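Local coordinates for protein (S)-2-haloacid dehalogenase IVA (Burkholderia cepacia, PDB 2NO4) that catalyses the hydrolytic dehalogenation of short-chain (S)-2-haloalkanoic acids, inverting the stereocentre to give (R)-2-hydroxyalkanoic acids and halide, at residues F70-L82 / G92-L104. Residues are numbered along the deposited sequence; the frame is centred on the assembly and turned at random.
Sequences FWQLTDEALTFAL and GLKDRLMSAYKEL. With SO4 (sulfate ion), chain K.
The ammonium group of Lys94 is gripped by two side chains of the facing helix: NZ donates to Thr79 OG1 at 2.7 Å and, in a salt bridge, to Asp75 OD1 at 2.9 Å. The two helices, 70-82 and 92-102, belong to the helical cap of this HAD-superfamily dehalogenase and run roughly antiparallel, their N-to-C directions 139° apart and their axes 10.6 Å apart at closest approach. An all-extended chain, starting with CG anti to the backbone N, carries the lysine across the interface. The Lys94 and Asp75 side chains cross at about a right angle, and NZ meets OD1 on its syn side, though tilted out of the carboxylate plane. Thr79 OG1 also donates to Asp75 O, which already takes the backbone N-H of Thr79, so the hydroxyl that receives the lysine is itself oriented by its own helix.

Knobs-into-holes packing is evident at two positions one helical turn apart: Lys94 sits among Asp75, Leu78, Thr79 and Leu82, and Met98 among Trp71, Thr74, Asp75 and Leu78. Bends at chi2 and chi3 curl the methionine so that its CE lies over a face of the Trp71 indole, 3.5 Å from the centroid of the six-membered ring and 10° off the normal, a CH-pi contact, with SD farther above the same ring, 5.0 Å from its centroid, as in a Met-aromatic contact. Leu78 and Met98 run alongside each other in opposite senses, Leu78 CD2 against Met98 SD and Leu97 CB.

Toward the substrate site, Tyr101 OH is hydrogen-bonded to Gln54 NE2 on helix 43-63, and the Tyr101 side chain comes within about 4 Å (nearest atoms) of that of Tyr22, a substrate-binding residue. The Tyr101 ring is sandwiched, with Leu104 CG over one face and, over the other, Thr74 CG2, 4.0 Å from the ring centroid and only 5° off its normal.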
loop_
_atom_site.group_PDB
_atom_site.type_symbol
_atom_site.label_atom_id
_atom_site.label_comp_id
_atom_site.label_asym_id
_atom_site.label_seq_id
_atom_site.Cartn_x
_atom_site.Cartn_y
_atom_site.Cartn_z
ATOM N N PHE B 70 -13.654 6.874 -0.614
ATOM C CA PHE B 70 -13.295 5.468 -0.447
ATOM C C PHE B 70 -14.115 4.584 -1.340
ATOM O O PHE B 70 -13.616 3.583 -1.871
ATOM C CB PHE B 70 -13.380 5.055 1.009
ATOM C CG PHE B 70 -12.497 3.876 1.379
ATOM C CD1 PHE B 70 -11.115 3.930 1.189
ATOM C CD2 PHE B 70 -13.059 2.728 1.977
ATOM C CE1 PHE B 70 -10.289 2.868 1.597
ATOM C CE2 PHE B 70 -12.245 1.658 2.375
ATOM C CZ PHE B 70 -10.832 1.754 2.182
ATOM N N TRP B 71 -15.378 4.970 -1.545
ATOM C CA TRP B 71 -16.228 4.262 -2.518
ATOM C C TRP B 71 -15.643 4.275 -3.945
ATOM O O TRP B 71 -15.651 3.245 -4.655
ATOM C CB TRP B 71 -17.657 4.831 -2.499
ATOM C CG TRP B 71 -18.631 4.089 -3.349
ATOM C CD1 TRP B 71 -19.159 4.520 -4.531
ATOM C CD2 TRP B 71 -19.206 2.798 -3.099
ATOM N NE1 TRP B 71 -20.027 3.575 -5.042
ATOM C CE2 TRP B 71 -20.082 2.512 -4.179
ATOM C CE3 TRP B 71 -19.073 1.853 -2.071
ATOM C CZ2 TRP B 71 -20.835 1.319 -4.254
ATOM C CZ3 TRP B 71 -19.831 0.663 -2.146
ATOM C CH2 TRP B 71 -20.701 0.419 -3.242
ATOM N N GLN B 72 -15.157 5.439 -4.373
ATOM C CA GLN B 72 -14.539 5.538 -5.696
ATOM C C GLN B 72 -13.309 4.632 -5.762
ATOM O O GLN B 72 -13.104 3.937 -6.737
ATOM C CB GLN B 72 -14.156 6.978 -6.048
ATOM C CG GLN B 72 -13.593 7.138 -7.489
ATOM C CD GLN B 72 -13.262 8.574 -7.840
ATOM O OE1 GLN B 72 -13.965 9.496 -7.436
ATOM N NE2 GLN B 72 -12.175 8.775 -8.582
ATOM N N LEU B 73 -12.479 4.667 -4.736
ATOM C CA LEU B 73 -11.299 3.805 -4.715
ATOM C C LEU B 73 -11.632 2.306 -4.701
ATOM O O LEU B 73 -10.905 1.502 -5.312
ATOM C CB LEU B 73 -10.422 4.106 -3.488
ATOM C CG LEU B 73 -9.977 5.567 -3.337
ATOM C CD1 LEU B 73 -8.879 5.693 -2.283
ATOM C CD2 LEU B 73 -9.638 6.284 -4.670
ATOM N N THR B 74 -12.688 1.946 -3.969
ATOM C CA THR B 74 -13.198 0.578 -3.893
ATOM C C THR B 74 -13.613 0.107 -5.300
ATOM O O THR B 74 -13.274 -0.987 -5.721
ATOM C CB THR B 74 -14.353 0.458 -2.858
ATOM O OG1 THR B 74 -13.865 0.915 -1.585
ATOM C CG2 THR B 74 -14.854 -1.014 -2.726
ATOM N N ASP B 75 -14.339 0.968 -6.010
ATOM C CA ASP B 75 -14.786 0.744 -7.380
ATOM C C ASP B 75 -13.586 0.568 -8.344
ATOM O O ASP B 75 -13.509 -0.417 -9.090
ATOM C CB ASP B 75 -15.711 1.927 -7.780
ATOM C CG ASP B 75 -16.440 1.697 -9.096
ATOM O OD1 ASP B 75 -15.818 1.818 -10.164
ATOM O OD2 ASP B 75 -17.645 1.388 -9.055
ATOM N N GLU B 76 -12.646 1.510 -8.309
ATOM C CA GLU B 76 -11.454 1.464 -9.151
ATOM C C GLU B 76 -10.614 0.190 -8.895
ATOM O O GLU B 76 -10.140 -0.435 -9.828
ATOM C CB GLU B 76 -10.599 2.716 -8.936
ATOM C CG GLU B 76 -11.297 3.980 -9.475
ATOM C CD GLU B 76 -10.600 5.275 -9.066
ATOM O OE1 GLU B 76 -9.730 5.255 -8.160
ATOM O OE2 GLU B 76 -10.973 6.340 -9.638
ATOM N N ALA B 77 -10.451 -0.154 -7.620
ATOM C CA ALA B 77 -9.721 -1.369 -7.207
ATOM C C ALA B 77 -10.408 -2.644 -7.695
ATOM O O ALA B 77 -9.740 -3.591 -8.126
ATOM C CB ALA B 77 -9.516 -1.383 -5.643
ATOM N N LEU B 78 -11.744 -2.672 -7.647
ATOM C CA LEU B 78 -12.470 -3.846 -8.093
ATOM C C LEU B 78 -12.360 -3.984 -9.606
ATOM O O LEU B 78 -12.157 -5.076 -10.106
ATOM C CB LEU B 78 -13.943 -3.795 -7.719
ATOM C CG LEU B 78 -14.851 -4.956 -8.194
ATOM C CD1 LEU B 78 -14.364 -6.317 -7.691
ATOM C CD2 LEU B 78 -16.318 -4.689 -7.783
ATOM N N THR B 79 -12.543 -2.872 -10.319
ATOM C CA THR B 79 -12.440 -2.843 -11.781
ATOM C C THR B 79 -11.073 -3.357 -12.210
ATOM O O THR B 79 -10.966 -4.187 -13.109
ATOM C CB THR B 79 -12.699 -1.404 -12.276
ATOM O OG1 THR B 79 -14.080 -1.108 -12.031
ATOM C CG2 THR B 79 -12.395 -1.270 -13.768
ATOM N N PHE B 80 -10.028 -2.852 -11.550
ATOM C CA PHE B 80 -8.669 -3.313 -11.782
ATOM C C PHE B 80 -8.502 -4.823 -11.526
ATOM O O PHE B 80 -7.847 -5.506 -12.327
ATOM C CB PHE B 80 -7.660 -2.517 -10.950
ATOM C CG PHE B 80 -6.272 -2.991 -11.114
ATOM C CD1 PHE B 80 -5.512 -2.600 -12.222
ATOM C CD2 PHE B 80 -5.724 -3.906 -10.188
ATOM C CE1 PHE B 80 -4.194 -3.079 -12.394
ATOM C CE2 PHE B 80 -4.416 -4.381 -10.356
ATOM C CZ PHE B 80 -3.656 -3.969 -11.459
ATOM N N ALA B 81 -9.054 -5.312 -10.410
ATOM C CA ALA B 81 -8.918 -6.723 -10.030
ATOM C C ALA B 81 -9.676 -7.628 -11.016
ATOM O O ALA B 81 -9.167 -8.676 -11.432
ATOM C CB ALA B 81 -9.337 -6.977 -8.516
ATOM N N LEU B 82 -10.881 -7.198 -11.422
ATOM C CA LEU B 82 -11.670 -7.946 -12.409
ATOM C C LEU B 82 -10.969 -8.058 -13.757
ATOM O O LEU B 82 -10.954 -9.136 -14.345
ATOM C CB LEU B 82 -13.065 -7.304 -12.607
ATOM C CG LEU B 82 -14.029 -7.422 -11.434
ATOM C CD1 LEU B 82 -15.271 -6.560 -11.744
ATOM C CD2 LEU B 82 -14.435 -8.861 -11.182
ATOM N N GLY B 92 -21.694 -7.213 -14.875
ATOM C CA GLY B 92 -22.630 -7.844 -13.926
ATOM C C GLY B 92 -22.003 -8.162 -12.567
ATOM O O GLY B 92 -22.577 -7.895 -11.502
ATOM N N LEU B 93 -20.800 -8.720 -12.626
ATOM C CA LEU B 93 -19.995 -9.023 -11.455
ATOM C C LEU B 93 -19.659 -7.773 -10.637
ATOM O O LEU B 93 -19.822 -7.774 -9.406
ATOM C CB LEU B 93 -18.715 -9.739 -11.928
ATOM C CG LEU B 93 -18.265 -11.073 -11.382
ATOM C CD1 LEU B 93 -19.397 -12.003 -10.879
ATOM C CD2 LEU B 93 -17.341 -11.746 -12.427
ATOM N N LYS B 94 -19.233 -6.701 -11.317
ATOM C CA LYS B 94 -18.943 -5.425 -10.645
ATOM C C LYS B 94 -20.141 -4.902 -9.836
ATOM O O LYS B 94 -19.992 -4.557 -8.654
ATOM C CB LYS B 94 -18.459 -4.371 -11.636
ATOM C CG LYS B 94 -17.924 -3.118 -10.987
ATOM C CD LYS B 94 -17.312 -2.210 -12.038
ATOM C CE LYS B 94 -17.140 -0.834 -11.455
ATOM N NZ LYS B 94 -16.441 0.102 -12.389
ATOM N N ASP B 95 -21.309 -4.853 -10.471
ATOM C CA ASP B 95 -22.545 -4.430 -9.801
ATOM C C ASP B 95 -22.834 -5.280 -8.576
ATOM O O ASP B 95 -23.112 -4.751 -7.508
ATOM C CB ASP B 95 -23.741 -4.493 -10.772
ATOM C CG ASP B 95 -23.634 -3.484 -11.936
ATOM O OD1 ASP B 95 -22.865 -2.490 -11.847
ATOM O OD2 ASP B 95 -24.337 -3.685 -12.968
ATOM N N ARG B 96 -22.790 -6.604 -8.737
ATOM C CA ARG B 96 -23.012 -7.558 -7.641
ATOM C C ARG B 96 -22.030 -7.386 -6.486
ATOM O O ARG B 96 -22.407 -7.395 -5.303
ATOM C CB ARG B 96 -22.906 -8.996 -8.147
ATOM C CG ARG B 96 -24.182 -9.515 -8.809
ATOM C CD ARG B 96 -24.041 -11.008 -9.170
ATOM N NE ARG B 96 -24.277 -11.841 -7.985
ATOM C CZ ARG B 96 -25.418 -12.491 -7.749
ATOM N NH1 ARG B 96 -26.412 -12.441 -8.637
ATOM N NH2 ARG B 96 -25.562 -13.207 -6.633
ATOM N N LEU B 97 -20.761 -7.235 -6.832
ATOM C CA LEU B 97 -19.696 -7.149 -5.798
ATOM C C LEU B 97 -19.704 -5.801 -5.047
ATOM O O LEU B 97 -19.533 -5.759 -3.827
ATOM C CB LEU B 97 -18.340 -7.497 -6.413
ATOM C CG LEU B 97 -18.114 -8.986 -6.773
ATOM C CD1 LEU B 97 -16.733 -9.190 -7.397
ATOM C CD2 LEU B 97 -18.249 -9.859 -5.554
ATOM N N MET B 98 -19.959 -4.712 -5.773
ATOM C CA MET B 98 -20.159 -3.386 -5.151
ATOM C C MET B 98 -21.409 -3.328 -4.250
ATOM O O MET B 98 -21.362 -2.732 -3.170
ATOM C CB MET B 98 -20.186 -2.279 -6.221
ATOM C CG MET B 98 -18.845 -2.051 -6.955
ATOM S SD MET B 98 -17.411 -1.691 -5.881
ATOM C CE MET B 98 -17.746 -0.011 -5.306
ATOM N N SER B 99 -22.517 -3.960 -4.670
ATOM C CA SER B 99 -23.715 -4.034 -3.813
ATOM C C SER B 99 -23.445 -4.820 -2.559
ATOM O O SER B 99 -23.909 -4.450 -1.497
ATOM C CB SER B 99 -24.905 -4.691 -4.517
ATOM O OG SER B 99 -25.198 -3.952 -5.662
ATOM N N ALA B 100 -22.682 -5.903 -2.685
ATOM C CA ALA B 100 -22.325 -6.698 -1.528
ATOM C C ALA B 100 -21.430 -5.912 -0.579
ATOM O O ALA B 100 -21.559 -6.018 0.630
ATOM C CB ALA B 100 -21.672 -8.013 -1.971
ATOM N N TYR B 101 -20.549 -5.083 -1.123
ATOM C CA TYR B 101 -19.645 -4.294 -0.319
ATOM C C TYR B 101 -20.416 -3.227 0.449
ATOM O O TYR B 101 -20.089 -2.885 1.591
ATOM C CB TYR B 101 -18.561 -3.626 -1.201
ATOM C CG TYR B 101 -17.290 -3.374 -0.407
ATOM C CD1 TYR B 101 -16.227 -4.291 -0.452
ATOM C CD2 TYR B 101 -17.168 -2.253 0.440
ATOM C CE1 TYR B 101 -15.075 -4.084 0.290
ATOM C CE2 TYR B 101 -16.027 -2.056 1.198
ATOM C CZ TYR B 101 -14.990 -2.983 1.107
ATOM O OH TYR B 101 -13.863 -2.789 1.832
ATOM N N LYS B 102 -21.458 -2.702 -0.191
ATOM C CA LYS B 102 -22.244 -1.620 0.391
ATOM C C LYS B 102 -22.916 -2.128 1.649
ATOM O O LYS B 102 -23.154 -1.360 2.567
ATOM C CB LYS B 102 -23.272 -1.085 -0.621
ATOM C CG LYS B 102 -23.629 0.352 -0.359
ATOM C CD LYS B 102 -24.447 0.983 -1.467
ATOM C CE LYS B 102 -25.081 2.239 -0.894
ATOM N NZ LYS B 102 -25.943 2.981 -1.859
ATOM N N GLU B 103 -23.185 -3.430 1.701
ATOM C CA GLU B 103 -23.740 -4.070 2.886
ATOM C C GLU B 103 -22.921 -5.271 3.403
ATOM O O GLU B 103 -23.432 -6.389 3.582
ATOM C CB GLU B 103 -25.206 -4.408 2.638
ATOM C CG GLU B 103 -25.983 -3.107 2.268
ATOM C CD GLU B 103 -27.505 -3.231 2.270
ATOM O OE1 GLU B 103 -28.051 -4.373 2.403
ATOM O OE2 GLU B 103 -28.143 -2.151 2.150
ATOM N N LEU B 104 -21.634 -5.011 3.642
ATOM C CA LEU B 104 -20.708 -5.999 4.232
ATOM C C LEU B 104 -21.212 -6.529 5.561
ATOM O O LEU B 104 -21.646 -5.749 6.407
ATOM C CB LEU B 104 -19.347 -5.353 4.512
ATOM C CG LEU B 104 -18.244 -5.203 3.507
ATOM C CD1 LEU B 104 -16.986 -4.923 4.322
ATOM C CD2 LEU B 104 -18.032 -6.445 2.578
HETATM S S SO4 K . -9.847 11.320 -9.688
HETATM O O1 SO4 K . -11.231 11.395 -9.297
HETATM O O2 SO4 K . -9.588 12.169 -10.858
HETATM O O3 SO4 K . -8.994 11.786 -8.614
HETATM O O4 SO4 K . -9.576 9.901 -10.061
#